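Local coordinates for SusD-like carbohydrate binding protein (Bacteroides vulgatus, PDB 3LEW), which probably binds carbohydrate at the outer membrane as a SusD-family protein and so takes part in nutrient uptake, at residues Y45-R50 with Y65-H70; H258-T261 with A267-Q270; F271-T276 with S281-F286; N287-F292 with Q448-F453; F329-R332 with N336-G339. All blocks are in the same frame, centred on the assembly; numbering follows the deposited sequence.

Contact 1 (Y45-R50 with Y65-H70); sequences YGAMLR and YGFRTH
Apolar packing carries the contact between R50 and F67. The F67 ring reaches from the N-cap position of helix 68-71 to helix 46-54, its CG anti to its own carbonyl carbon (chi1 -71°). R50 CB lies over one face of it, displaced toward the rim and 3.7 Å from F67 CZ, a CH-pi contact in which CB sits 24° off the ring normal. A47 adds its methyl, CB to F67 CZ at 4.3 Å. The polar element is slight: A47 O approaches F67 CE2 obliquely at 3.5 Å, and no hydrogen bond joins the two segments. The arginine chain bends away from the ring at chi2 and chi3, and its guanidinium hydrogen-bonds to Q270 and to the carbonyl of G404. Shortening F67 to alanine removes the ring, and R50 CB and the A47 methyl would probably be left facing a gap. F67 also meets Y273 of helix 271-274 and F286 of strand 286-288 edge-to-face, so the ring sits between helix 46-54, helix 271-274 and strand 286-288.

Contact 2 (H258-T261 with A267-Q270); sequences HAQT and ASYQ
With CG anti to its carbonyl carbon (chi1 -68°) and a bend at chi2 (-77°), the Q260 side chain folds back to put its amide against S268, at the start of the 3-10 turn 267-270. Q260 OE1 is gripped twice there. S268 OG donates in the carbonyl plane, on a lone pair, at 2.6 Å from Q260 OE1, whereas S268 N comes from 54° above that plane, 2.8 Å from the same oxygen. The other end of the amide is held as well: Q260 NE2 donates to A259 O at 3.0 Å, and E35 takes a further bond from it, which together fix the flip of the amide. E35 also binds H258 NE2 and A267 N, so one carboxylate gathers both sides of this buried contact in the loop between strand 254-258 and helix 271-274. A267 CB fills the angle between the side chains, 3.6 Å from Q260 NE2, and meets the H258 ring at its edge, in plane, 3.8 Å from H258 CD2.

Contact 3 (F271-T276 with S281-F286); sequences FHYLDT and SYYYSF
Y273 and F286 meet at the apolar centre, where Y273 CB packs 3.7 Å from F286 CD1 and a methyl of L274, CD2, lies against the same phenyl ring. This compact turn folds the segment after the short helix 271-274 back along it and leads into strand 286-288. Farther out, the Y273 and Y283 side chains run alongside each other, pointing the same way; their planes are 13° apart but slid so far that the overlap is slight, with Y273 CE1 3.3 Å from Y283 CD2. The hydroxyls of these tyrosines bond to the carbonyl of Y40 and to Y269, respectively. H272 and Y282 form a true offset stack, centroids 3.7 Å apart, and Q337 ties down the polar ends of both, while Y282 N donates to H272 ND1 from 29° out of the imidazole plane. That bond makes ND1 an acceptor, which would leave the proton on NE2 if the ring is neutral. Beyond the rings, carbonyls at the helix end collect amides: H272 O takes Y284 N and, weakly, Y283 N, and Y273 O is approached from opposite faces by S285 N and F286 N, the latter at 3.0 Å. At the polar edge, S281 OG, turned away from its own amide nitrogen (chi1 172°), donates to D275 O at 2.7 Å.

Contact 4 (N287-F292 with Q448-F453); sequences NVDPYF and QGHRFF
The backbones come closest at D289 and G449, CA atoms 5.5 Å apart, where the 287-292 segment leaves strand 286-288 and the 448-453 segment leaves strand 440-448. No clear direct hydrogen bond links them; instead a water donates to both V288 O and Q448 O, the latter at 2.8 Å. P290 packs on G449, P290 CD lying 3.5 Å from G449 CA. D289 and H450 cross at about a right angle, with carboxylate and imidazole planes 60° apart. D289 OD2 stands at the ring edge, 3.2 Å from H450 NE2, which hydrogen-bonds to the carbonyl of S57. A second water donates to D289 OD1 and accepts from H450 N at 2.9 Å. The D289 carboxylate swings to the side opposite its own amide nitrogen (chi1 -179°), and Y291 N donates to D289 OD1 at 3.0 Å from well above the carboxylate plane. This bond makes an Asx turn, here turning the chain out of the strand beside the sheet containing strand 440-448.

Contact 5 (F329-R332 with N336-G339); sequences FRFR and NQLG
L338 O accepts from R332 N at 2.8 Å, with the donor in the carbonyl plane and a rather bent N-H...O angle of 132°. The same oxygen is approached by carbon from two side chains: R332 CB lies 3.5 Å from L338 O, and the F331 ring turns an edge to it, F331 CD1 being 3.7 Å from L338 O. The ring then reaches past the carbonyl to the backbone of Q337, meeting Q337 CA obliquely through F331 CE1 at 3.7 Å. Q337 and L338 together stand opposite D333 and form a G1 beta bulge in the loop that runs from strand 321-326 to strand 341-345. Were F331 cut back to an alanine, the Q337 backbone would probably lose its cover and the L338 carbonyl its flank. R332 and L338 carry the outer part of the contact. The arginine leaves with CG anti to the backbone N (chi1 -176°) and bends at chi3, which lays one face of its guanidinium over L338 CB; R332 NH2 comes 3.8 Å from L338 CD1. A salt bridge from R332 NH1 to D340 and a hydrogen bond from NH2 to the carbonyl of Q260 hold the flat group there. Beyond CG the Q337 chain is extended, and it carries its amide away from F331 to H272 and Y282, while G339 N donates to S268 OG.

Contact 5 lies beside contacts 2 and 3, its centre about 8 Å from that of contact 2 and about 10 Å from that of contact 3. It is bonded to both neighbours: R332 NH2 lies 2.9 Å from Q260 O, and D275 OD2 is 2.9 Å from F331 N. Contacts 2 and 3 share the Y269 OH to Y283 OH pair at 2.7 Å. Contact 1 adjoins contact 3, centres about 11 Å apart, through packing on F286, and reaches contact 2 through R50 NH1 to Q270 OE1 at 2.7 Å. Contact 4 continues from contact 3 along strand 286-288, centres about 16 Å apart, with T276 CG2 3.5 Å from N287 OD1; its R451 and F452 pack on R68 of contact 1.

Contact 1 (Y45-R50 with Y65-H70)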
# COMPACT_ATOMS: atom_id res chain seq x y z
N TYR A 45 -10.32 1.20 -0.08
CA TYR A 45 -8.94 1.68 -0.11
C TYR A 45 -7.92 0.69 -0.69
O TYR A 45 -6.89 1.09 -1.30
CB TYR A 45 -8.48 2.09 1.29
CG TYR A 45 -7.05 2.56 1.38
CD1 TYR A 45 -6.72 3.85 1.01
CD2 TYR A 45 -6.05 1.75 1.87
CE1 TYR A 45 -5.42 4.30 1.12
CE2 TYR A 45 -4.77 2.19 1.97
CZ TYR A 45 -4.45 3.45 1.60
OH TYR A 45 -3.17 3.95 1.70
N GLY A 46 -8.16 -0.60 -0.47
CA GLY A 46 -7.33 -1.61 -1.10
C GLY A 46 -7.22 -1.55 -2.60
O GLY A 46 -6.22 -2.01 -3.16
N ALA A 47 -8.23 -1.03 -3.30
CA ALA A 47 -8.10 -0.75 -4.71
C ALA A 47 -6.89 0.10 -5.06
O ALA A 47 -6.24 -0.14 -6.11
CB ALA A 47 -9.42 -0.14 -5.31
N MSE A 48 -6.58 1.12 -4.26
CA MSE A 48 -5.38 1.90 -4.53
C MSE A 48 -4.09 1.07 -4.29
O MSE A 48 -3.15 1.16 -5.08
CB MSE A 48 -5.37 3.18 -3.71
CG MSE A 48 -6.36 4.24 -4.29
SE MSE A 48 -8.09 4.13 -3.45
CE MSE A 48 -7.72 4.86 -1.91
N LEU A 49 -4.09 0.21 -3.27
CA LEU A 49 -2.93 -0.67 -3.02
C LEU A 49 -2.72 -1.59 -4.22
O LEU A 49 -1.59 -1.83 -4.68
CB LEU A 49 -3.16 -1.49 -1.76
CG LEU A 49 -3.35 -0.65 -0.48
CD1 LEU A 49 -3.48 -1.62 0.70
CD2 LEU A 49 -2.18 0.31 -0.21
N ARG A 50 -3.83 -2.09 -4.78
CA ARG A 50 -3.73 -2.96 -5.94
C ARG A 50 -3.22 -2.20 -7.17
O ARG A 50 -2.33 -2.68 -7.89
CB ARG A 50 -5.09 -3.68 -6.23
CG ARG A 50 -5.26 -5.07 -5.61
CD ARG A 50 -5.40 -5.10 -4.08
NE ARG A 50 -4.10 -5.04 -3.41
CZ ARG A 50 -3.93 -4.98 -2.09
NH1 ARG A 50 -4.98 -4.87 -1.25
NH2 ARG A 50 -2.70 -5.01 -1.59
N TYR A 65 -11.39 -8.70 -16.01
CA TYR A 65 -11.91 -7.51 -15.37
C TYR A 65 -11.03 -7.03 -14.22
O TYR A 65 -10.46 -7.83 -13.45
CB TYR A 65 -13.29 -7.83 -14.82
CG TYR A 65 -14.00 -6.70 -14.14
CD1 TYR A 65 -14.66 -5.74 -14.88
CD2 TYR A 65 -14.07 -6.63 -12.76
CE1 TYR A 65 -15.37 -4.69 -14.25
CE2 TYR A 65 -14.77 -5.60 -12.15
CZ TYR A 65 -15.43 -4.67 -12.89
OH TYR A 65 -16.13 -3.64 -12.26
N GLY A 66 -10.94 -5.70 -14.12
CA GLY A 66 -10.24 -5.08 -13.00
C GLY A 66 -9.10 -4.15 -13.33
O GLY A 66 -9.34 -2.93 -13.55
N PHE A 67 -7.87 -4.67 -13.27
CA PHE A 67 -6.68 -3.82 -13.23
C PHE A 67 -5.75 -3.87 -14.43
O PHE A 67 -4.62 -3.36 -14.36
CB PHE A 67 -5.92 -4.14 -11.95
CG PHE A 67 -6.63 -3.63 -10.72
CD1 PHE A 67 -7.59 -4.42 -10.07
CD2 PHE A 67 -6.32 -2.39 -10.21
CE1 PHE A 67 -8.27 -3.93 -8.91
CE2 PHE A 67 -6.96 -1.94 -9.06
CZ PHE A 67 -7.93 -2.72 -8.42
N ARG A 68 -6.25 -4.40 -15.55
CA ARG A 68 -5.39 -4.48 -16.76
C ARG A 68 -4.92 -3.07 -17.20
O ARG A 68 -3.76 -2.91 -17.52
CB ARG A 68 -6.06 -5.19 -17.93
CG ARG A 68 -5.13 -5.28 -19.20
CD ARG A 68 -5.90 -5.61 -20.50
NE ARG A 68 -6.95 -4.60 -20.75
CZ ARG A 68 -6.84 -3.54 -21.55
NH1 ARG A 68 -5.73 -3.32 -22.25
NH2 ARG A 68 -7.87 -2.71 -21.68
N THR A 69 -5.80 -2.07 -17.20
CA THR A 69 -5.43 -0.74 -17.65
C THR A 69 -4.40 -0.09 -16.69
O THR A 69 -3.65 0.75 -17.11
CB THR A 69 -6.62 0.18 -17.87
OG1 THR A 69 -7.35 0.35 -16.64
CG2 THR A 69 -7.59 -0.37 -19.00
N HIS A 70 -4.41 -0.46 -15.42
CA HIS A 70 -3.42 -0.01 -14.45
C HIS A 70 -2.06 -0.57 -14.80
O HIS A 70 -1.06 0.17 -14.75
CB HIS A 70 -3.82 -0.37 -12.97
CG HIS A 70 -5.21 0.02 -12.61
ND1 HIS A 70 -6.30 -0.52 -13.25
CD2 HIS A 70 -5.71 0.88 -11.68
CE1 HIS A 70 -7.42 0.01 -12.75
NE2 HIS A 70 -7.09 0.85 -11.78

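Contact 2 (H258-T261 with A267-Q270)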
# COMPACT_ATOMS: atom_id res chain seq x y z
N HIS A 258 -7.53 -4.94 8.21
CA HIS A 258 -9.00 -4.84 8.18
C HIS A 258 -9.63 -6.24 8.11
O HIS A 258 -9.46 -6.98 7.13
CB HIS A 258 -9.41 -3.97 6.99
CG HIS A 258 -10.89 -3.78 6.82
ND1 HIS A 258 -11.68 -3.19 7.77
CD2 HIS A 258 -11.70 -4.08 5.78
CE1 HIS A 258 -12.93 -3.16 7.33
NE2 HIS A 258 -12.97 -3.67 6.12
N ALA A 259 -10.37 -6.62 9.14
CA ALA A 259 -10.99 -7.96 9.21
C ALA A 259 -12.23 -8.01 8.31
O ALA A 259 -12.85 -6.98 7.99
CB ALA A 259 -11.39 -8.31 10.64
N GLN A 260 -12.57 -9.23 7.94
CA GLN A 260 -13.72 -9.53 7.07
C GLN A 260 -14.60 -10.62 7.63
O GLN A 260 -14.09 -11.64 8.15
CB GLN A 260 -13.20 -9.89 5.69
CG GLN A 260 -12.55 -8.68 5.01
CD GLN A 260 -13.58 -7.75 4.48
OE1 GLN A 260 -14.19 -8.08 3.47
NE2 GLN A 260 -13.77 -6.56 5.12
N THR A 261 -15.91 -10.41 7.54
CA THR A 261 -16.89 -11.34 8.03
C THR A 261 -18.06 -11.29 7.08
O THR A 261 -18.13 -10.42 6.23
CB THR A 261 -17.43 -10.94 9.44
OG1 THR A 261 -18.18 -9.71 9.31
CG2 THR A 261 -16.29 -10.72 10.41
N ALA A 267 -14.52 -5.60 1.21
CA ALA A 267 -13.11 -5.50 0.91
C ALA A 267 -12.55 -6.83 0.38
O ALA A 267 -11.62 -6.81 -0.44
CB ALA A 267 -12.29 -5.04 2.16
N SER A 268 -13.13 -7.93 0.84
CA SER A 268 -12.69 -9.27 0.45
C SER A 268 -12.70 -9.47 -1.08
O SER A 268 -11.99 -10.33 -1.61
CB SER A 268 -13.56 -10.34 1.09
OG SER A 268 -13.43 -10.34 2.49
N TYR A 269 -13.55 -8.72 -1.78
CA TYR A 269 -13.69 -8.88 -3.22
C TYR A 269 -12.35 -8.70 -3.93
O TYR A 269 -12.10 -9.31 -5.00
CB TYR A 269 -14.77 -7.92 -3.77
CG TYR A 269 -15.28 -8.28 -5.14
CD1 TYR A 269 -14.61 -7.84 -6.29
CD2 TYR A 269 -16.43 -9.03 -5.29
CE1 TYR A 269 -15.10 -8.15 -7.57
CE2 TYR A 269 -16.91 -9.37 -6.55
CZ TYR A 269 -16.24 -8.90 -7.70
OH TYR A 269 -16.69 -9.20 -8.95
N GLN A 270 -11.44 -7.93 -3.34
CA GLN A 270 -10.13 -7.77 -3.95
C GLN A 270 -9.25 -9.01 -3.99
O GLN A 270 -8.31 -9.08 -4.78
CB GLN A 270 -9.38 -6.60 -3.40
CG GLN A 270 -8.86 -6.73 -1.99
CD GLN A 270 -8.68 -5.28 -1.33
OE1 GLN A 270 -7.62 -4.70 -1.49
NE2 GLN A 270 -9.67 -4.79 -0.54

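Contact 3 (F271-T276 with S281-F286)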
# COMPACT_ATOMS: atom_id res chain seq x y z
N PHE A 271 -9.57 -10.02 -3.18
CA PHE A 271 -8.96 -11.36 -3.35
C PHE A 271 -9.32 -12.02 -4.68
O PHE A 271 -8.60 -12.92 -5.14
CB PHE A 271 -9.29 -12.26 -2.13
CG PHE A 271 -8.35 -12.05 -0.94
CD1 PHE A 271 -8.56 -11.01 -0.04
CD2 PHE A 271 -7.27 -12.86 -0.75
CE1 PHE A 271 -7.70 -10.80 1.02
CE2 PHE A 271 -6.40 -12.67 0.33
CZ PHE A 271 -6.62 -11.62 1.22
N HIS A 272 -10.39 -11.60 -5.35
CA HIS A 272 -10.62 -12.08 -6.70
C HIS A 272 -9.53 -11.67 -7.71
O HIS A 272 -9.38 -12.31 -8.75
CB HIS A 272 -12.00 -11.70 -7.21
CG HIS A 272 -13.12 -12.42 -6.54
ND1 HIS A 272 -13.27 -13.79 -6.58
CD2 HIS A 272 -14.17 -11.95 -5.83
CE1 HIS A 272 -14.37 -14.13 -5.95
NE2 HIS A 272 -14.93 -13.03 -5.46
N TYR A 273 -8.79 -10.62 -7.38
CA TYR A 273 -7.63 -10.12 -8.16
C TYR A 273 -6.33 -10.76 -7.65
O TYR A 273 -5.48 -11.23 -8.45
CB TYR A 273 -7.57 -8.56 -8.10
CG TYR A 273 -8.91 -7.93 -8.45
CD1 TYR A 273 -9.44 -8.08 -9.72
CD2 TYR A 273 -9.64 -7.17 -7.52
CE1 TYR A 273 -10.67 -7.57 -10.07
CE2 TYR A 273 -10.87 -6.64 -7.84
CZ TYR A 273 -11.40 -6.85 -9.10
OH TYR A 273 -12.63 -6.34 -9.46
N LEU A 274 -6.17 -10.76 -6.33
CA LEU A 274 -4.90 -11.19 -5.69
C LEU A 274 -4.70 -12.70 -5.60
O LEU A 274 -3.56 -13.16 -5.58
CB LEU A 274 -4.77 -10.63 -4.29
CG LEU A 274 -4.72 -9.12 -4.11
CD1 LEU A 274 -4.69 -8.79 -2.65
CD2 LEU A 274 -3.48 -8.58 -4.86
N ASP A 275 -5.79 -13.45 -5.52
CA ASP A 275 -5.71 -14.91 -5.40
C ASP A 275 -5.70 -15.47 -6.80
O ASP A 275 -6.69 -15.40 -7.53
CB ASP A 275 -6.90 -15.43 -4.58
CG ASP A 275 -6.84 -16.91 -4.34
OD1 ASP A 275 -6.22 -17.64 -5.14
OD2 ASP A 275 -7.49 -17.38 -3.37
N THR A 276 -4.54 -16.01 -7.18
CA THR A 276 -4.32 -16.55 -8.52
C THR A 276 -4.24 -18.08 -8.48
O THR A 276 -3.86 -18.71 -9.48
CB THR A 276 -3.04 -15.99 -9.14
OG1 THR A 276 -1.90 -16.26 -8.28
CG2 THR A 276 -3.18 -14.46 -9.34
N SER A 281 -11.66 -18.26 -7.40
CA SER A 281 -11.29 -16.85 -7.60
C SER A 281 -11.76 -16.39 -8.97
O SER A 281 -11.67 -17.11 -9.93
CB SER A 281 -9.77 -16.68 -7.48
OG SER A 281 -9.39 -15.37 -7.84
N TYR A 282 -12.35 -15.21 -9.06
CA TYR A 282 -13.08 -14.85 -10.24
C TYR A 282 -12.14 -14.39 -11.35
O TYR A 282 -12.48 -14.58 -12.51
CB TYR A 282 -14.03 -13.66 -9.97
CG TYR A 282 -15.32 -13.98 -9.22
CD1 TYR A 282 -15.73 -15.28 -8.93
CD2 TYR A 282 -16.15 -12.95 -8.85
CE1 TYR A 282 -16.92 -15.52 -8.25
CE2 TYR A 282 -17.32 -13.17 -8.15
CZ TYR A 282 -17.71 -14.44 -7.87
OH TYR A 282 -18.91 -14.62 -7.23
N TYR A 283 -11.04 -13.73 -11.01
CA TYR A 283 -10.21 -13.03 -12.02
C TYR A 283 -8.73 -13.43 -12.02
O TYR A 283 -8.06 -13.36 -13.07
CB TYR A 283 -10.33 -11.50 -11.86
CG TYR A 283 -11.75 -11.02 -11.74
CD1 TYR A 283 -12.66 -11.23 -12.78
CD2 TYR A 283 -12.21 -10.41 -10.58
CE1 TYR A 283 -13.97 -10.85 -12.68
CE2 TYR A 283 -13.51 -10.00 -10.46
CZ TYR A 283 -14.39 -10.23 -11.50
OH TYR A 283 -15.72 -9.85 -11.37
N TYR A 284 -8.24 -13.92 -10.88
CA TYR A 284 -6.87 -14.47 -10.76
C TYR A 284 -5.87 -13.66 -11.59
O TYR A 284 -5.10 -14.21 -12.38
CB TYR A 284 -6.85 -15.97 -11.16
CG TYR A 284 -7.76 -16.35 -12.28
CD1 TYR A 284 -9.08 -16.67 -12.03
CD2 TYR A 284 -7.31 -16.39 -13.60
CE1 TYR A 284 -9.96 -17.01 -13.07
CE2 TYR A 284 -8.17 -16.72 -14.64
CZ TYR A 284 -9.48 -17.04 -14.37
OH TYR A 284 -10.34 -17.43 -15.40
N SER A 285 -5.87 -12.35 -11.40
CA SER A 285 -5.28 -11.44 -12.41
C SER A 285 -3.91 -10.87 -12.04
O SER A 285 -3.15 -10.50 -12.95
CB SER A 285 -6.23 -10.30 -12.70
OG SER A 285 -6.58 -9.61 -11.50
N PHE A 286 -3.61 -10.81 -10.75
CA PHE A 286 -2.31 -10.29 -10.24
C PHE A 286 -1.24 -11.37 -10.29
O PHE A 286 -0.91 -12.00 -9.30
CB PHE A 286 -2.47 -9.68 -8.84
CG PHE A 286 -2.91 -8.25 -8.86
CD1 PHE A 286 -4.15 -7.90 -9.38
CD2 PHE A 286 -2.08 -7.25 -8.43
CE1 PHE A 286 -4.57 -6.54 -9.45
CE2 PHE A 286 -2.50 -5.91 -8.51
CZ PHE A 286 -3.73 -5.58 -9.01
O HOH W 1 -0.41 -14.21 -7.67

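Contact 4 (N287-F292 with Q448-F453)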
# COMPACT_ATOMS: atom_id res chain seq x y z
N ASN A 287 -0.71 -11.59 -11.50
CA ASN A 287 0.26 -12.62 -11.69
C ASN A 287 1.65 -12.02 -11.56
O ASN A 287 1.81 -10.78 -11.42
CB ASN A 287 0.00 -13.31 -13.00
CG ASN A 287 -1.33 -14.04 -12.98
OD1 ASN A 287 -1.44 -15.08 -12.33
ND2 ASN A 287 -2.35 -13.49 -13.66
N VAL A 288 2.64 -12.88 -11.61
CA VAL A 288 3.99 -12.49 -11.23
C VAL A 288 4.86 -12.32 -12.48
O VAL A 288 4.80 -13.13 -13.40
CB VAL A 288 4.60 -13.53 -10.28
CG1 VAL A 288 6.01 -13.09 -9.83
CG2 VAL A 288 3.69 -13.79 -9.09
N ASP A 289 5.69 -11.28 -12.52
CA ASP A 289 6.80 -11.27 -13.52
C ASP A 289 7.67 -12.50 -13.29
O ASP A 289 8.27 -12.67 -12.23
CB ASP A 289 7.65 -10.02 -13.32
CG ASP A 289 8.79 -9.89 -14.32
OD1 ASP A 289 8.95 -10.76 -15.21
OD2 ASP A 289 9.55 -8.89 -14.19
N PRO A 290 7.83 -13.36 -14.34
CA PRO A 290 8.62 -14.54 -14.07
C PRO A 290 10.04 -14.19 -13.62
O PRO A 290 10.63 -14.93 -12.86
CB PRO A 290 8.63 -15.25 -15.41
CG PRO A 290 7.26 -14.91 -16.00
CD PRO A 290 7.04 -13.47 -15.58
N TYR A 291 10.58 -13.08 -14.10
CA TYR A 291 11.90 -12.62 -13.64
C TYR A 291 11.98 -12.23 -12.16
O TYR A 291 13.08 -12.22 -11.60
CB TYR A 291 12.41 -11.46 -14.50
CG TYR A 291 12.67 -11.83 -15.95
CD1 TYR A 291 13.59 -12.82 -16.30
CD2 TYR A 291 11.94 -11.21 -16.99
CE1 TYR A 291 13.84 -13.14 -17.65
CE2 TYR A 291 12.18 -11.54 -18.35
CZ TYR A 291 13.11 -12.51 -18.67
OH TYR A 291 13.32 -12.83 -20.00
N PHE A 292 10.85 -11.91 -11.53
CA PHE A 292 10.82 -11.60 -10.10
C PHE A 292 11.29 -12.79 -9.24
O PHE A 292 11.91 -12.59 -8.22
CB PHE A 292 9.41 -11.17 -9.72
CG PHE A 292 9.19 -10.93 -8.25
CD1 PHE A 292 9.69 -9.80 -7.66
CD2 PHE A 292 8.48 -11.84 -7.48
CE1 PHE A 292 9.43 -9.52 -6.34
CE2 PHE A 292 8.24 -11.58 -6.14
CZ PHE A 292 8.75 -10.43 -5.58
N GLN A 448 3.73 -17.14 -19.97
CA GLN A 448 3.43 -15.71 -20.10
C GLN A 448 4.14 -14.87 -19.04
O GLN A 448 3.90 -15.06 -17.83
CB GLN A 448 1.92 -15.49 -19.96
CG GLN A 448 1.45 -14.06 -20.18
CD GLN A 448 1.76 -13.57 -21.57
OE1 GLN A 448 1.37 -14.20 -22.57
NE2 GLN A 448 2.48 -12.44 -21.65
N GLY A 449 4.93 -13.90 -19.52
CA GLY A 449 5.49 -12.85 -18.67
C GLY A 449 4.83 -11.48 -18.88
O GLY A 449 3.66 -11.38 -19.27
N HIS A 450 5.59 -10.42 -18.66
CA HIS A 450 5.06 -9.07 -18.84
C HIS A 450 4.46 -8.85 -20.22
O HIS A 450 4.87 -9.48 -21.20
CB HIS A 450 6.17 -8.04 -18.63
CG HIS A 450 6.37 -7.63 -17.19
ND1 HIS A 450 5.36 -7.07 -16.44
CD2 HIS A 450 7.46 -7.70 -16.38
CE1 HIS A 450 5.82 -6.80 -15.23
NE2 HIS A 450 7.09 -7.15 -15.17
N ARG A 451 3.50 -7.93 -20.28
CA ARG A 451 2.81 -7.59 -21.51
C ARG A 451 2.97 -6.13 -21.95
O ARG A 451 2.80 -5.83 -23.13
CB ARG A 451 1.31 -7.85 -21.30
CG ARG A 451 0.98 -9.35 -21.03
CD ARG A 451 -0.43 -9.47 -20.41
NE ARG A 451 -1.41 -9.09 -21.38
CZ ARG A 451 -2.62 -8.59 -21.14
NH1 ARG A 451 -3.10 -8.37 -19.92
NH2 ARG A 451 -3.37 -8.30 -22.19
N PHE A 452 3.23 -5.26 -21.00
CA PHE A 452 3.24 -3.80 -21.28
C PHE A 452 4.62 -3.29 -20.99
O PHE A 452 5.04 -3.24 -19.83
CB PHE A 452 2.17 -3.12 -20.45
CG PHE A 452 0.80 -3.70 -20.69
CD1 PHE A 452 0.19 -3.57 -21.90
CD2 PHE A 452 0.14 -4.39 -19.67
CE1 PHE A 452 -1.07 -4.13 -22.14
CE2 PHE A 452 -1.10 -4.92 -19.87
CZ PHE A 452 -1.71 -4.80 -21.10
N PHE A 453 5.36 -2.98 -22.05
CA PHE A 453 6.80 -2.69 -21.94
C PHE A 453 7.20 -1.20 -22.05
O PHE A 453 8.39 -0.85 -22.02
CB PHE A 453 7.53 -3.45 -23.06
CG PHE A 453 7.34 -4.93 -22.97
CD1 PHE A 453 7.96 -5.64 -21.97
CD2 PHE A 453 6.48 -5.58 -23.83
CE1 PHE A 453 7.76 -7.02 -21.83
CE2 PHE A 453 6.29 -6.97 -23.70
CZ PHE A 453 6.94 -7.67 -22.70
O HOH W 2 3.04 -14.59 -15.18
O HOH W 3 8.41 -10.80 -17.93

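Contact 5 (F329-R332 with N336-G339)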
# COMPACT_ATOMS: atom_id res chain seq x y z
N PHE A 329 -1.28 -14.66 -1.44
CA PHE A 329 -2.63 -14.22 -1.07
C PHE A 329 -3.64 -15.27 -1.52
O PHE A 329 -3.69 -15.64 -2.71
CB PHE A 329 -3.00 -12.92 -1.73
CG PHE A 329 -2.17 -11.77 -1.31
CD1 PHE A 329 -2.50 -11.06 -0.19
CD2 PHE A 329 -1.06 -11.39 -2.06
CE1 PHE A 329 -1.73 -9.96 0.22
CE2 PHE A 329 -0.30 -10.30 -1.69
CZ PHE A 329 -0.66 -9.58 -0.52
N ARG A 330 -4.39 -15.81 -0.56
CA ARG A 330 -5.51 -16.68 -0.86
C ARG A 330 -6.73 -16.35 -0.05
O ARG A 330 -6.60 -15.97 1.07
CB ARG A 330 -5.14 -18.14 -0.62
CG ARG A 330 -3.88 -18.56 -1.34
CD ARG A 330 -3.56 -20.05 -1.18
NE ARG A 330 -3.51 -20.57 0.19
CZ ARG A 330 -2.45 -20.46 0.99
NH1 ARG A 330 -1.34 -19.82 0.59
NH2 ARG A 330 -2.49 -21.00 2.19
N PHE A 331 -7.92 -16.51 -0.62
CA PHE A 331 -9.14 -16.41 0.16
C PHE A 331 -9.04 -17.28 1.41
O PHE A 331 -8.55 -18.41 1.38
CB PHE A 331 -10.36 -16.88 -0.67
CG PHE A 331 -10.97 -15.82 -1.57
CD1 PHE A 331 -11.86 -14.90 -1.05
CD2 PHE A 331 -10.66 -15.75 -2.94
CE1 PHE A 331 -12.43 -13.95 -1.86
CE2 PHE A 331 -11.22 -14.79 -3.74
CZ PHE A 331 -12.13 -13.90 -3.21
N ARG A 332 -9.52 -16.74 2.51
CA ARG A 332 -9.65 -17.51 3.75
C ARG A 332 -10.84 -18.45 3.67
O ARG A 332 -10.72 -19.64 3.97
CB ARG A 332 -9.75 -16.59 4.96
CG ARG A 332 -9.79 -17.36 6.27
CD ARG A 332 -9.80 -16.43 7.44
NE ARG A 332 -11.15 -15.88 7.69
CZ ARG A 332 -11.50 -14.59 7.56
NH1 ARG A 332 -10.65 -13.71 7.15
NH2 ARG A 332 -12.71 -14.20 7.86
N ASN A 336 -17.68 -18.31 0.92
CA ASN A 336 -18.30 -17.06 1.40
C ASN A 336 -17.49 -15.84 1.04
O ASN A 336 -17.87 -14.70 1.38
CB ASN A 336 -18.55 -17.16 2.90
CG ASN A 336 -19.45 -18.31 3.23
OD1 ASN A 336 -20.52 -18.40 2.67
ND2 ASN A 336 -19.02 -19.22 4.08
N GLN A 337 -16.40 -16.06 0.30
CA GLN A 337 -15.56 -14.99 -0.28
C GLN A 337 -15.04 -14.00 0.77
O GLN A 337 -15.32 -12.81 0.72
CB GLN A 337 -16.29 -14.30 -1.43
CG GLN A 337 -16.65 -15.24 -2.58
CD GLN A 337 -17.43 -14.57 -3.70
OE1 GLN A 337 -17.33 -13.34 -3.94
NE2 GLN A 337 -18.19 -15.38 -4.41
N LEU A 338 -14.30 -14.52 1.75
CA LEU A 338 -13.73 -13.69 2.80
C LEU A 338 -12.22 -13.79 2.79
O LEU A 338 -11.65 -14.86 2.64
CB LEU A 338 -14.22 -14.13 4.19
CG LEU A 338 -15.72 -14.10 4.47
CD1 LEU A 338 -15.98 -14.55 5.93
CD2 LEU A 338 -16.27 -12.70 4.22
N GLY A 339 -11.59 -12.65 2.99
CA GLY A 339 -10.14 -12.57 3.24
C GLY A 339 -9.80 -11.22 3.79
O GLY A 339 -10.27 -10.22 3.26